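Local atomic coordinates of transcription termination factor NusA (PDB entry 4MTN), a protein that probably takes part in both transcription termination and antitermination, binding the RNA polymerase core enzyme and nascent RNA. Residues P59-N64 against D71-I76; R152-V157 against R180-L185; R234-E239 against E243-V248. All blocks are in the same frame, centred on the assembly; numbering follows the deposited sequence.

Overall arrangement
The three contacts follow one another along an elongated chain, from the NusA N-terminal domain through the S1 domain to the first part of the KH region. Contact 1 stands alone: its centre is 50 Å from that of contact 2 and 62 Å from that of contact 3, and it lies on the opposite side of the chain's centre from contact 3. Contacts 2 and 3 are neighbours, with centres 13 Å apart, and they touch. Helix 176-186 of contact 2 links the two, L182 touching both R154 and V236, with L182 CB 3.7 Å from V236 CG1. The sulfate ion, probably from the crystallisation liquor, sits by R234 in contact 3.

Contact 1: P59-N64 against D71-I76; sequences PMVKTN and DELGDI
V61 and L73 meet obliquely in the NusA N-terminal domain, where the middle strand of a small antiparallel sheet is touched by helix 70-78, which soon follows it in the chain. The branch CG2 of V61 touches CD1 of L73 at 3.8 Å, methyl against methyl, while the CA atoms of the two residues stay 7.8 Å apart. Both side chains leave their backbones toward each other. L73 has CG anti to its own N (chi1 176°), which points CD1 at V61 CG2 and leaves CD2 near P59 O. A valine suits the strand because its beta-branched side chain keeps its methyls near the sheet; a leucine suits the helix because its longer arm bridges the distance between the two backbones. P59 and V61, two residues apart on the strand, are both on the side facing the helix. I68, in the connection between the segments, packs on both V61 and L73, while I34 of helix 23-42 and V50 of strand 48-52 also pack on V61. The other methyl of the leucine, L73 CD2, lies 4.3 Å from P59 O, a loose approach.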
ATOM      1  N   PRO A  59       0.479   9.463  45.465  1.00 92.46           N
ATOM      2  CA  PRO A  59       1.448   8.645  44.723  1.00 90.16           C
ATOM      3  C   PRO A  59       1.939   7.431  45.510  1.00 93.04           C
ATOM      4  O   PRO A  59       2.297   7.552  46.682  1.00 91.64           O
ATOM      5  CB  PRO A  59       2.605   9.619  44.461  1.00 88.13           C
ATOM      6  CG  PRO A  59       2.022  10.985  44.657  1.00 88.32           C
ATOM      7  CD  PRO A  59       0.995  10.815  45.726  1.00 91.64           C
HETATM    8  N   MSE A  60       1.961   6.274  44.856  1.00 96.95           N
HETATM    9  CA  MSE A  60       2.470   5.048  45.460  1.00 97.49           C
HETATM   10  C   MSE A  60       3.765   4.638  44.768  1.00 93.19           C
HETATM   11  O   MSE A  60       3.747   4.212  43.614  1.00 90.54           O
HETATM   12  CB  MSE A  60       1.432   3.928  45.358  1.00 99.30           C
HETATM   13  CG  MSE A  60       1.749   2.684  46.170  1.00101.19           C
HETATM   14 SE   MSE A  60       1.191   2.845  48.029  1.00222.13          SE
HETATM   15  CE  MSE A  60       1.386   0.981  48.569  1.00158.11           C
ATOM     16  N   VAL A  61       4.885   4.760  45.473  1.00 92.17           N
ATOM     17  CA  VAL A  61       6.187   4.475  44.878  1.00 92.39           C
ATOM     18  C   VAL A  61       6.879   3.302  45.566  1.00 93.41           C
ATOM     19  O   VAL A  61       7.186   3.361  46.757  1.00 94.85           O
ATOM     20  CB  VAL A  61       7.111   5.705  44.935  1.00 91.91           C
ATOM     21  CG1 VAL A  61       8.430   5.409  44.237  1.00 91.54           C
ATOM     22  CG2 VAL A  61       6.430   6.910  44.304  1.00 90.58           C
ATOM     23  N   LYS A  62       7.127   2.240  44.805  1.00 94.28           N
ATOM     24  CA  LYS A  62       7.766   1.045  45.344  1.00 99.70           C
ATOM     25  C   LYS A  62       9.130   0.781  44.716  1.00 98.21           C
ATOM     26  O   LYS A  62       9.310   0.927  43.507  1.00 95.79           O
ATOM     27  CB  LYS A  62       6.868  -0.180  45.145  1.00105.35           C
ATOM     28  CG  LYS A  62       5.593  -0.172  45.968  1.00108.53           C
ATOM     29  CD  LYS A  62       4.938  -1.545  45.964  1.00114.15           C
ATOM     30  CE  LYS A  62       3.593  -1.526  46.672  1.00117.86           C
ATOM     31  NZ  LYS A  62       2.584  -0.729  45.922  1.00116.28           N
ATOM     32  N   THR A  63      10.086   0.386  45.550  1.00100.53           N
ATOM     33  CA  THR A  63      11.400  -0.034  45.076  1.00101.85           C
ATOM     34  C   THR A  63      11.631  -1.496  45.442  1.00107.88           C
ATOM     35  O   THR A  63      11.709  -1.842  46.622  1.00112.67           O
ATOM     36  CB  THR A  63      12.528   0.831  45.666  1.00 98.88           C
ATOM     37  OG1 THR A  63      12.441   0.829  47.097  1.00 97.98           O
ATOM     38  CG2 THR A  63      12.421   2.262  45.159  1.00 95.70           C
ATOM     39  N   ASN A  64      11.731  -2.345  44.419  1.00110.17           N
ATOM     40  CA  ASN A  64      11.843  -3.792  44.594  1.00113.91           C
ATOM     41  C   ASN A  64      10.683  -4.363  45.404  1.00115.82           C
ATOM     42  O   ASN A  64      10.860  -5.290  46.195  1.00121.06           O
ATOM     43  CB  ASN A  64      13.175  -4.159  45.257  1.00119.37           C
ATOM     44  CG  ASN A  64      14.366  -3.894  44.357  1.00123.09           C
ATOM     45  OD1 ASN A  64      14.259  -3.948  43.132  1.00123.00           O
ATOM     46  ND2 ASN A  64      15.513  -3.610  44.963  1.00126.63           N
ATOM     47  N   ASP A  71       9.906  10.750  53.854  1.00119.64           N
ATOM     48  CA  ASP A  71      10.941  11.766  53.719  1.00120.54           C
ATOM     49  C   ASP A  71      11.418  11.895  52.276  1.00120.05           C
ATOM     50  O   ASP A  71      11.219  12.927  51.635  1.00120.64           O
ATOM     51  CB  ASP A  71      12.123  11.443  54.633  1.00121.84           C
ATOM     52  CG  ASP A  71      11.691  11.137  56.052  1.00123.67           C
ATOM     53  OD1 ASP A  71      11.672  12.070  56.883  1.00124.92           O
ATOM     54  OD2 ASP A  71      11.368   9.965  56.336  1.00123.99           O
ATOM     55  N   GLU A  72      12.046  10.837  51.771  1.00118.34           N
ATOM     56  CA  GLU A  72      12.592  10.832  50.418  1.00115.23           C
ATOM     57  C   GLU A  72      11.500  10.941  49.357  1.00110.01           C
ATOM     58  O   GLU A  72      11.744  11.437  48.257  1.00107.98           O
ATOM     59  CB  GLU A  72      13.425   9.569  50.188  1.00118.07           C
ATOM     60  CG  GLU A  72      12.700   8.275  50.517  1.00121.34           C
ATOM     61  CD  GLU A  72      13.589   7.056  50.374  1.00124.42           C
ATOM     62  OE1 GLU A  72      14.767   7.220  49.992  1.00125.00           O
ATOM     63  OE2 GLU A  72      13.110   5.935  50.644  1.00125.62           O
ATOM     64  N   LEU A  73      10.300  10.474  49.687  1.00107.23           N
ATOM     65  CA  LEU A  73       9.164  10.589  48.780  1.00102.71           C
ATOM     66  C   LEU A  73       8.748  12.049  48.640  1.00104.85           C
ATOM     67  O   LEU A  73       8.332  12.487  47.567  1.00102.48           O
ATOM     68  CB  LEU A  73       7.987   9.744  49.274  1.00 97.53           C
ATOM     69  CG  LEU A  73       6.678   9.833  48.486  1.00 89.36           C
ATOM     70  CD1 LEU A  73       6.897   9.477  47.023  1.00 85.90           C
ATOM     71  CD2 LEU A  73       5.618   8.937  49.106  1.00 88.52           C
ATOM     72  N   GLY A  74       8.868  12.798  49.731  1.00110.19           N
ATOM     73  CA  GLY A  74       8.563  14.215  49.724  1.00112.70           C
ATOM     74  C   GLY A  74       9.523  14.994  48.845  1.00110.12           C
ATOM     75  O   GLY A  74       9.131  15.952  48.178  1.00106.70           O
ATOM     76  N   ASP A  75      10.786  14.577  48.844  1.00105.36           N
ATOM     77  CA  ASP A  75      11.805  15.212  48.015  1.00103.44           C
ATOM     78  C   ASP A  75      11.527  14.985  46.533  1.00 97.32           C
ATOM     79  O   ASP A  75      11.742  15.872  45.710  1.00 94.87           O
ATOM     80  CB  ASP A  75      13.198  14.689  48.373  1.00105.64           C
ATOM     81  CG  ASP A  75      13.646  15.116  49.758  1.00108.63           C
ATOM     82  OD1 ASP A  75      14.140  16.254  49.901  1.00110.63           O
ATOM     83  OD2 ASP A  75      13.510  14.311  50.702  1.00109.69           O
ATOM     84  N   ILE A  76      11.047  13.790  46.202  1.00 96.96           N
ATOM     85  CA  ILE A  76      10.729  13.441  44.821  1.00 96.64           C
ATOM     86  C   ILE A  76       9.540  14.244  44.298  1.00100.70           C
ATOM     87  O   ILE A  76       9.585  14.793  43.196  1.00 99.17           O
ATOM     88  CB  ILE A  76      10.424  11.935  44.677  1.00 90.52           C
ATOM     89  CG1 ILE A  76      11.660  11.104  45.027  1.00 89.51           C
ATOM     90  CG2 ILE A  76       9.953  11.613  43.268  1.00 87.15           C
ATOM     91  CD1 ILE A  76      11.456   9.613  44.871  1.00 87.67           C
TER

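Contact 2: R152-V157 against R180-L185; sequences RIRAVV and RRLLEL
R154 of the S1 strand and L182 of the following helix make a van der Waals contact of a methyl with a guanidinium face: L182 CD2 lies over one face of R154, offset toward its rim, 3.5 Å from R154 NH2. L185 comes in obliquely, its CD1 3.7 Å from R154 NH1. The arginine reaches this far because its chain runs straight from CG to NE. An aliphatic touch joins V156 CG1 to R181 CG at 4.0 Å, the two side chains crossing at about a right angle; here the arginine serves through its stem.

The salt bridge lies within the helix. R181, bent at chi2 and chi3, grips E184 side-on, NE to OE1 and NH2 to OE2, the latter bond 3.0 Å long and nearly straight at 175°. Its NH1 is bound to G110 O. With an alanine here, E184 would probably be left without its charged mate, G110 O without the NH1 donor, and V156 without the stem it packs on.

Strand 152-157 and helix 180-185 are inclined at 118°. I112 of strand 112-120 packs on R181 and L182; V236 and E239 of helix 231-239 touch L182, and E239 has a long, weak pairing with R154 NH2.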
ATOM      1  N   ARG A 152     -14.656  19.444   5.234  1.00 72.66           N
ATOM      2  CA  ARG A 152     -14.759  18.026   5.550  1.00 71.18           C
ATOM      3  C   ARG A 152     -14.027  17.175   4.519  1.00 64.17           C
ATOM      4  O   ARG A 152     -14.149  17.395   3.315  1.00 67.53           O
ATOM      5  CB  ARG A 152     -16.226  17.600   5.635  1.00 83.21           C
ATOM      6  CG  ARG A 152     -16.989  18.228   6.792  1.00 95.31           C
ATOM      7  CD  ARG A 152     -16.465  17.733   8.130  1.00103.02           C
ATOM      8  NE  ARG A 152     -16.709  16.305   8.317  1.00107.42           N
ATOM      9  CZ  ARG A 152     -16.294  15.607   9.370  1.00110.31           C
ATOM     10  NH1 ARG A 152     -15.609  16.203  10.337  1.00111.58           N
ATOM     11  NH2 ARG A 152     -16.563  14.312   9.456  1.00110.20           N
ATOM     12  N   ILE A 153     -13.263  16.205   5.007  1.00 57.59           N
ATOM     13  CA  ILE A 153     -12.515  15.301   4.146  1.00 52.72           C
ATOM     14  C   ILE A 153     -12.376  13.953   4.844  1.00 47.54           C
ATOM     15  O   ILE A 153     -12.340  13.886   6.074  1.00 46.19           O
ATOM     16  CB  ILE A 153     -11.119  15.876   3.798  1.00 52.88           C
ATOM     17  CG1 ILE A 153     -10.403  15.007   2.762  1.00 51.07           C
ATOM     18  CG2 ILE A 153     -10.273  16.037   5.053  1.00 53.42           C
ATOM     19  CD1 ILE A 153      -9.009  15.491   2.420  1.00 41.32           C
ATOM     20  N   ARG A 154     -12.327  12.876   4.067  1.00 41.45           N
ATOM     21  CA  ARG A 154     -12.102  11.555   4.640  1.00 43.48           C
ATOM     22  C   ARG A 154     -11.159  10.718   3.781  1.00 45.29           C
ATOM     23  O   ARG A 154     -11.085  10.888   2.563  1.00 46.00           O
ATOM     24  CB  ARG A 154     -13.429  10.822   4.844  1.00 47.43           C
ATOM     25  CG  ARG A 154     -14.253  10.615   3.589  1.00 45.55           C
ATOM     26  CD  ARG A 154     -15.536   9.869   3.919  1.00 45.59           C
ATOM     27  NE  ARG A 154     -16.367   9.641   2.742  1.00 53.95           N
ATOM     28  CZ  ARG A 154     -17.444   8.863   2.731  1.00 56.71           C
ATOM     29  NH1 ARG A 154     -17.820   8.233   3.835  1.00 57.69           N
ATOM     30  NH2 ARG A 154     -18.145   8.711   1.616  1.00 59.28           N
ATOM     31  N   ALA A 155     -10.433   9.819   4.438  1.00 46.75           N
ATOM     32  CA  ALA A 155      -9.473   8.949   3.772  1.00 43.11           C
ATOM     33  C   ALA A 155      -9.165   7.745   4.654  1.00 42.59           C
ATOM     34  O   ALA A 155      -9.700   7.622   5.755  1.00 43.01           O
ATOM     35  CB  ALA A 155      -8.200   9.712   3.444  1.00 44.59           C
ATOM     36  N   VAL A 156      -8.299   6.861   4.170  1.00 38.91           N
ATOM     37  CA  VAL A 156      -7.911   5.685   4.940  1.00 41.12           C
ATOM     38  C   VAL A 156      -6.543   5.896   5.573  1.00 46.06           C
ATOM     39  O   VAL A 156      -5.691   6.590   5.015  1.00 48.99           O
ATOM     40  CB  VAL A 156      -7.888   4.406   4.077  1.00 40.59           C
ATOM     41  CG1 VAL A 156      -9.290   4.063   3.603  1.00 44.78           C
ATOM     42  CG2 VAL A 156      -6.938   4.562   2.900  1.00 30.42           C
ATOM     43  N   VAL A 157      -6.338   5.312   6.747  1.00 41.50           N
ATOM     44  CA  VAL A 157      -5.061   5.446   7.428  1.00 38.96           C
ATOM     45  C   VAL A 157      -4.051   4.519   6.775  1.00 39.00           C
ATOM     46  O   VAL A 157      -4.227   3.301   6.771  1.00 39.59           O
ATOM     47  CB  VAL A 157      -5.172   5.114   8.926  1.00 41.59           C
ATOM     48  CG1 VAL A 157      -3.802   5.158   9.582  1.00 43.78           C
ATOM     49  CG2 VAL A 157      -6.132   6.074   9.613  1.00 31.91           C
ATOM     50  N   ARG A 180     -12.206   0.147  -1.565  1.00 42.94           N
ATOM     51  CA  ARG A 180     -12.782  -1.028  -0.922  1.00 41.97           C
ATOM     52  C   ARG A 180     -13.726  -0.635   0.211  1.00 42.01           C
ATOM     53  O   ARG A 180     -14.806  -1.204   0.352  1.00 46.37           O
ATOM     54  CB  ARG A 180     -11.672  -1.941  -0.394  1.00 41.02           C
ATOM     55  CG  ARG A 180     -12.167  -3.227   0.239  1.00 44.99           C
ATOM     56  CD  ARG A 180     -11.016  -4.047   0.800  1.00 46.65           C
ATOM     57  NE  ARG A 180     -10.202  -4.659  -0.247  1.00 50.16           N
ATOM     58  CZ  ARG A 180     -10.369  -5.901  -0.692  1.00 51.38           C
ATOM     59  NH1 ARG A 180     -11.325  -6.665  -0.181  1.00 47.56           N
ATOM     60  NH2 ARG A 180      -9.583  -6.379  -1.646  1.00 53.04           N
ATOM     61  N   ARG A 181     -13.316   0.347   1.007  1.00 42.11           N
ATOM     62  CA  ARG A 181     -14.138   0.829   2.112  1.00 41.50           C
ATOM     63  C   ARG A 181     -15.402   1.515   1.606  1.00 41.99           C
ATOM     64  O   ARG A 181     -16.499   1.249   2.094  1.00 44.32           O
ATOM     65  CB  ARG A 181     -13.346   1.798   2.993  1.00 39.07           C
ATOM     66  CG  ARG A 181     -12.139   1.201   3.700  1.00 41.10           C
ATOM     67  CD  ARG A 181     -12.535   0.251   4.817  1.00 29.55           C
ATOM     68  NE  ARG A 181     -12.668  -1.125   4.354  1.00 41.21           N
ATOM     69  CZ  ARG A 181     -11.654  -1.979   4.248  1.00 42.54           C
ATOM     70  NH1 ARG A 181     -10.426  -1.597   4.570  1.00 30.02           N
ATOM     71  NH2 ARG A 181     -11.869  -3.216   3.821  1.00 38.73           N
ATOM     72  N   LEU A 182     -15.236   2.402   0.629  1.00 40.04           N
ATOM     73  CA  LEU A 182     -16.351   3.165   0.079  1.00 38.45           C
ATOM     74  C   LEU A 182     -17.403   2.260  -0.553  1.00 37.42           C
ATOM     75  O   LEU A 182     -18.602   2.533  -0.467  1.00 37.80           O
ATOM     76  CB  LEU A 182     -15.847   4.176  -0.950  1.00 40.69           C
ATOM     77  CG  LEU A 182     -15.071   5.367  -0.388  1.00 43.34           C
ATOM     78  CD1 LEU A 182     -14.473   6.193  -1.514  1.00 36.07           C
ATOM     79  CD2 LEU A 182     -15.970   6.222   0.491  1.00 38.08           C
ATOM     80  N   LEU A 183     -16.951   1.182  -1.184  1.00 36.10           N
ATOM     81  CA  LEU A 183     -17.864   0.210  -1.774  1.00 37.23           C
ATOM     82  C   LEU A 183     -18.649  -0.517  -0.689  1.00 40.82           C
ATOM     83  O   LEU A 183     -19.835  -0.808  -0.858  1.00 47.55           O
ATOM     84  CB  LEU A 183     -17.098  -0.791  -2.641  1.00 35.98           C
ATOM     85  CG  LEU A 183     -16.646  -0.254  -4.003  1.00 35.06           C
ATOM     86  CD1 LEU A 183     -15.706  -1.228  -4.695  1.00 30.93           C
ATOM     87  CD2 LEU A 183     -17.852   0.039  -4.879  1.00 36.05           C
ATOM     88  N   GLU A 184     -17.983  -0.801   0.426  1.00 36.83           N
ATOM     89  CA  GLU A 184     -18.624  -1.464   1.555  1.00 31.19           C
ATOM     90  C   GLU A 184     -19.719  -0.587   2.153  1.00 36.77           C
ATOM     91  O   GLU A 184     -20.742  -1.087   2.614  1.00 40.21           O
ATOM     92  CB  GLU A 184     -17.592  -1.824   2.626  1.00 31.15           C
ATOM     93  CG  GLU A 184     -16.641  -2.943   2.228  1.00 40.24           C
ATOM     94  CD  GLU A 184     -15.469  -3.088   3.181  1.00 45.32           C
ATOM     95  OE1 GLU A 184     -15.385  -2.304   4.150  1.00 43.24           O
ATOM     96  OE2 GLU A 184     -14.630  -3.987   2.960  1.00 47.72           O
ATOM     97  N   LEU A 185     -19.502   0.724   2.135  1.00 33.10           N
ATOM     98  CA  LEU A 185     -20.479   1.665   2.671  1.00 36.47           C
ATOM     99  C   LEU A 185     -21.673   1.845   1.737  1.00 43.54           C
ATOM    100  O   LEU A 185     -22.819   1.870   2.179  1.00 45.21           O
ATOM    101  CB  LEU A 185     -19.827   3.023   2.937  1.00 33.81           C
ATOM    102  CG  LEU A 185     -18.863   3.128   4.119  1.00 38.04           C
ATOM    103  CD1 LEU A 185     -18.299   4.537   4.215  1.00 32.38           C
ATOM    104  CD2 LEU A 185     -19.557   2.736   5.414  1.00 33.53           C
TER

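Contact 3: R234-E239 against E243-V248; sequences RNVGEE and ERIEVV. With SO4 (sulfate ion), chain C.
The backbones of G237 and E243 pass close, CA to CA 4.9 Å, as the chain turns from a helix into a strand, and E243 N gives G237 O a weak hydrogen bond of 3.2 Å, bent to 129°. A short turn thus joins helix 231-239 to strand 244-249 in the type II KH fold of NusA, in which this strand joins the sheet edge beside strand 207-214, parallel to it, and the helix packs against the sheet. Glycine suits position 237 because it brings no side chain to this tight approach, and I245 CD1 can lie 3.7 Å from G237 N.

I245 is the side chain that turns toward the helix. Its CG1 stands beside the backbone N (chi1 -59°), and the extended second torsion carries CD1 across to V236, whose side chain it meets at about a right angle; I245 CD1 is 3.7 Å from V236 CG1. The branched isoleucine fills the angle between helix and sheet, where V210 and I233 also touch it. E243 is buried, but its carboxylate is provided for: OE1 pairs with R202 in a salt bridge and accepts a bond from G205 N.

R234 lies at the outer side, near the GXXG loop that in KH domains contacts nucleic acid. A sulfate, probably from the crystallisation liquor, sits at the guanidinium edge; its exact placing is doubtful, and the bond from R234 NH2 to sulfate O2 is weak. The other terminal nitrogen, R234 NH1, is hydrogen-bonded to R229 O in that loop.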
ATOM      1  N   ARG A 234     -21.375   4.432  -9.149  1.00 49.19           N
ATOM      2  CA  ARG A 234     -20.998   5.758  -9.623  1.00 51.27           C
ATOM      3  C   ARG A 234     -20.872   6.752  -8.472  1.00 52.17           C
ATOM      4  O   ARG A 234     -20.074   7.685  -8.539  1.00 58.81           O
ATOM      5  CB  ARG A 234     -22.008   6.275 -10.649  1.00 51.50           C
ATOM      6  CG  ARG A 234     -21.901   5.620 -12.016  1.00 56.82           C
ATOM      7  CD  ARG A 234     -22.701   6.391 -13.051  1.00 65.11           C
ATOM      8  NE  ARG A 234     -24.007   6.784 -12.533  1.00 70.79           N
ATOM      9  CZ  ARG A 234     -25.085   6.007 -12.556  1.00 76.46           C
ATOM     10  NH1 ARG A 234     -25.016   4.788 -13.077  1.00 75.81           N
ATOM     11  NH2 ARG A 234     -26.231   6.448 -12.057  1.00 79.91           N
ATOM     12  N   ASN A 235     -21.666   6.550  -7.423  1.00 49.31           N
ATOM     13  CA  ASN A 235     -21.588   7.393  -6.233  1.00 54.18           C
ATOM     14  C   ASN A 235     -20.200   7.334  -5.605  1.00 54.29           C
ATOM     15  O   ASN A 235     -19.653   8.354  -5.185  1.00 49.94           O
ATOM     16  CB  ASN A 235     -22.643   6.982  -5.204  1.00 60.25           C
ATOM     17  CG  ASN A 235     -24.036   7.458  -5.571  1.00 73.30           C
ATOM     18  OD1 ASN A 235     -24.198   8.431  -6.309  1.00 79.87           O
ATOM     19  ND2 ASN A 235     -25.051   6.776  -5.053  1.00 79.11           N
ATOM     20  N   VAL A 236     -19.638   6.131  -5.550  1.00 40.08           N
ATOM     21  CA  VAL A 236     -18.280   5.938  -5.059  1.00 40.10           C
ATOM     22  C   VAL A 236     -17.293   6.633  -5.991  1.00 50.72           C
ATOM     23  O   VAL A 236     -16.337   7.268  -5.542  1.00 49.96           O
ATOM     24  CB  VAL A 236     -17.930   4.439  -4.941  1.00 44.51           C
ATOM     25  CG1 VAL A 236     -16.469   4.251  -4.569  1.00 45.13           C
ATOM     26  CG2 VAL A 236     -18.833   3.764  -3.920  1.00 38.74           C
ATOM     27  N   GLY A 237     -17.546   6.522  -7.292  1.00 49.93           N
ATOM     28  CA  GLY A 237     -16.689   7.125  -8.296  1.00 48.34           C
ATOM     29  C   GLY A 237     -16.668   8.641  -8.240  1.00 51.30           C
ATOM     30  O   GLY A 237     -15.635   9.261  -8.488  1.00 57.65           O
ATOM     31  N   GLU A 238     -17.810   9.239  -7.913  1.00 52.77           N
ATOM     32  CA  GLU A 238     -17.906  10.692  -7.821  1.00 63.22           C
ATOM     33  C   GLU A 238     -17.223  11.204  -6.561  1.00 68.53           C
ATOM     34  O   GLU A 238     -16.736  12.333  -6.522  1.00 72.19           O
ATOM     35  CB  GLU A 238     -19.369  11.141  -7.849  1.00 71.33           C
ATOM     36  CG  GLU A 238     -20.081  10.845  -9.160  1.00 81.64           C
ATOM     37  CD  GLU A 238     -19.372  11.445 -10.361  1.00 92.80           C
ATOM     38  OE1 GLU A 238     -18.823  12.562 -10.239  1.00 95.34           O
ATOM     39  OE2 GLU A 238     -19.361  10.796 -11.428  1.00 99.07           O
ATOM     40  N   GLU A 239     -17.187  10.365  -5.531  1.00 71.51           N
ATOM     41  CA  GLU A 239     -16.481  10.697  -4.300  1.00 74.58           C
ATOM     42  C   GLU A 239     -14.976  10.671  -4.539  1.00 71.47           C
ATOM     43  O   GLU A 239     -14.207  11.290  -3.804  1.00 77.78           O
ATOM     44  CB  GLU A 239     -16.862   9.728  -3.178  1.00 82.52           C
ATOM     45  CG  GLU A 239     -18.298   9.871  -2.696  1.00 93.52           C
ATOM     46  CD  GLU A 239     -18.741   8.712  -1.822  1.00 99.91           C
ATOM     47  OE1 GLU A 239     -17.992   7.717  -1.726  1.00101.76           O
ATOM     48  OE2 GLU A 239     -19.839   8.794  -1.231  1.00100.80           O
ATOM     49  N   GLU A 243     -13.514   8.993 -10.847  1.00 52.84           N
ATOM     50  CA  GLU A 243     -12.743   7.785 -11.115  1.00 51.97           C
ATOM     51  C   GLU A 243     -13.643   6.670 -11.646  1.00 51.84           C
ATOM     52  O   GLU A 243     -14.695   6.385 -11.073  1.00 47.32           O
ATOM     53  CB  GLU A 243     -12.016   7.333  -9.845  1.00 50.14           C
ATOM     54  CG  GLU A 243     -11.222   6.047  -9.987  1.00 49.95           C
ATOM     55  CD  GLU A 243     -10.347   5.772  -8.778  1.00 48.22           C
ATOM     56  OE1 GLU A 243     -10.170   6.686  -7.946  1.00 49.70           O
ATOM     57  OE2 GLU A 243      -9.835   4.639  -8.658  1.00 47.70           O
ATOM     58  N   ARG A 244     -13.229   6.049 -12.746  1.00 47.51           N
ATOM     59  CA  ARG A 244     -14.013   4.987 -13.370  1.00 44.75           C
ATOM     60  C   ARG A 244     -13.890   3.672 -12.608  1.00 49.45           C
ATOM     61  O   ARG A 244     -12.789   3.231 -12.286  1.00 50.65           O
ATOM     62  CB  ARG A 244     -13.585   4.791 -14.825  1.00 45.81           C
ATOM     63  CG  ARG A 244     -13.944   5.953 -15.737  1.00 57.93           C
ATOM     64  CD  ARG A 244     -15.429   6.267 -15.657  1.00 55.37           C
ATOM     65  NE  ARG A 244     -16.247   5.092 -15.941  1.00 58.38           N
ATOM     66  CZ  ARG A 244     -17.558   5.027 -15.735  1.00 62.96           C
ATOM     67  NH1 ARG A 244     -18.207   6.072 -15.241  1.00 63.08           N
ATOM     68  NH2 ARG A 244     -18.221   3.915 -16.022  1.00 64.36           N
ATOM     69  N   ILE A 245     -15.028   3.043 -12.331  1.00 43.06           N
ATOM     70  CA  ILE A 245     -15.042   1.803 -11.563  1.00 42.15           C
ATOM     71  C   ILE A 245     -15.662   0.648 -12.346  1.00 42.39           C
ATOM     72  O   ILE A 245     -16.840   0.684 -12.703  1.00 42.66           O
ATOM     73  CB  ILE A 245     -15.807   1.978 -10.238  1.00 41.78           C
ATOM     74  CG1 ILE A 245     -15.158   3.080  -9.397  1.00 46.36           C
ATOM     75  CG2 ILE A 245     -15.845   0.670  -9.468  1.00 42.22           C
ATOM     76  CD1 ILE A 245     -15.842   3.322  -8.074  1.00 51.41           C
ATOM     77  N   GLU A 246     -14.855  -0.376 -12.610  1.00 42.42           N
ATOM     78  CA  GLU A 246     -15.324  -1.570 -13.305  1.00 53.02           C
ATOM     79  C   GLU A 246     -15.448  -2.743 -12.342  1.00 49.44           C
ATOM     80  O   GLU A 246     -14.462  -3.168 -11.741  1.00 41.81           O
ATOM     81  CB  GLU A 246     -14.378  -1.941 -14.448  1.00 57.16           C
ATOM     82  CG  GLU A 246     -14.062  -0.809 -15.406  1.00 66.30           C
ATOM     83  CD  GLU A 246     -12.998  -1.192 -16.417  1.00 75.79           C
ATOM     84  OE1 GLU A 246     -12.621  -2.382 -16.461  1.00 78.33           O
ATOM     85  OE2 GLU A 246     -12.536  -0.304 -17.163  1.00 79.81           O
ATOM     86  N   VAL A 247     -16.659  -3.268 -12.195  1.00 49.65           N
ATOM     87  CA  VAL A 247     -16.880  -4.431 -11.347  1.00 46.47           C
ATOM     88  C   VAL A 247     -17.015  -5.688 -12.196  1.00 45.83           C
ATOM     89  O   VAL A 247     -17.910  -5.786 -13.035  1.00 43.44           O
ATOM     90  CB  VAL A 247     -18.135  -4.271 -10.471  1.00 41.27           C
ATOM     91  CG1 VAL A 247     -18.333  -5.504  -9.605  1.00 41.10           C
ATOM     92  CG2 VAL A 247     -18.024  -3.024  -9.613  1.00 40.54           C
ATOM     93  N   VAL A 248     -16.118  -6.644 -11.981  1.00 45.44           N
ATOM     94  CA  VAL A 248     -16.162  -7.900 -12.719  1.00 46.26           C
ATOM     95  C   VAL A 248     -16.299  -9.092 -11.778  1.00 47.40           C
ATOM     96  O   VAL A 248     -16.291  -8.937 -10.556  1.00 42.99           O
ATOM     97  CB  VAL A 248     -14.906  -8.082 -13.589  1.00 47.02           C
ATOM     98  CG1 VAL A 248     -14.840  -6.998 -14.654  1.00 48.30           C
ATOM     99  CG2 VAL A 248     -13.656  -8.064 -12.725  1.00 43.63           C
TER
HETATM  100  S   SO4 C 502     -28.812   8.330 -11.027  0.50 77.30           S
HETATM  101  O1  SO4 C 502     -28.440   7.498 -12.167  0.50 75.92           O
HETATM  102  O2  SO4 C 502     -27.606   8.770 -10.332  0.50 73.40           O
HETATM  103  O3  SO4 C 502     -29.557   9.494 -11.496  0.50 78.59           O
HETATM  104  O4  SO4 C 502     -29.649   7.557 -10.113  0.50 76.43           O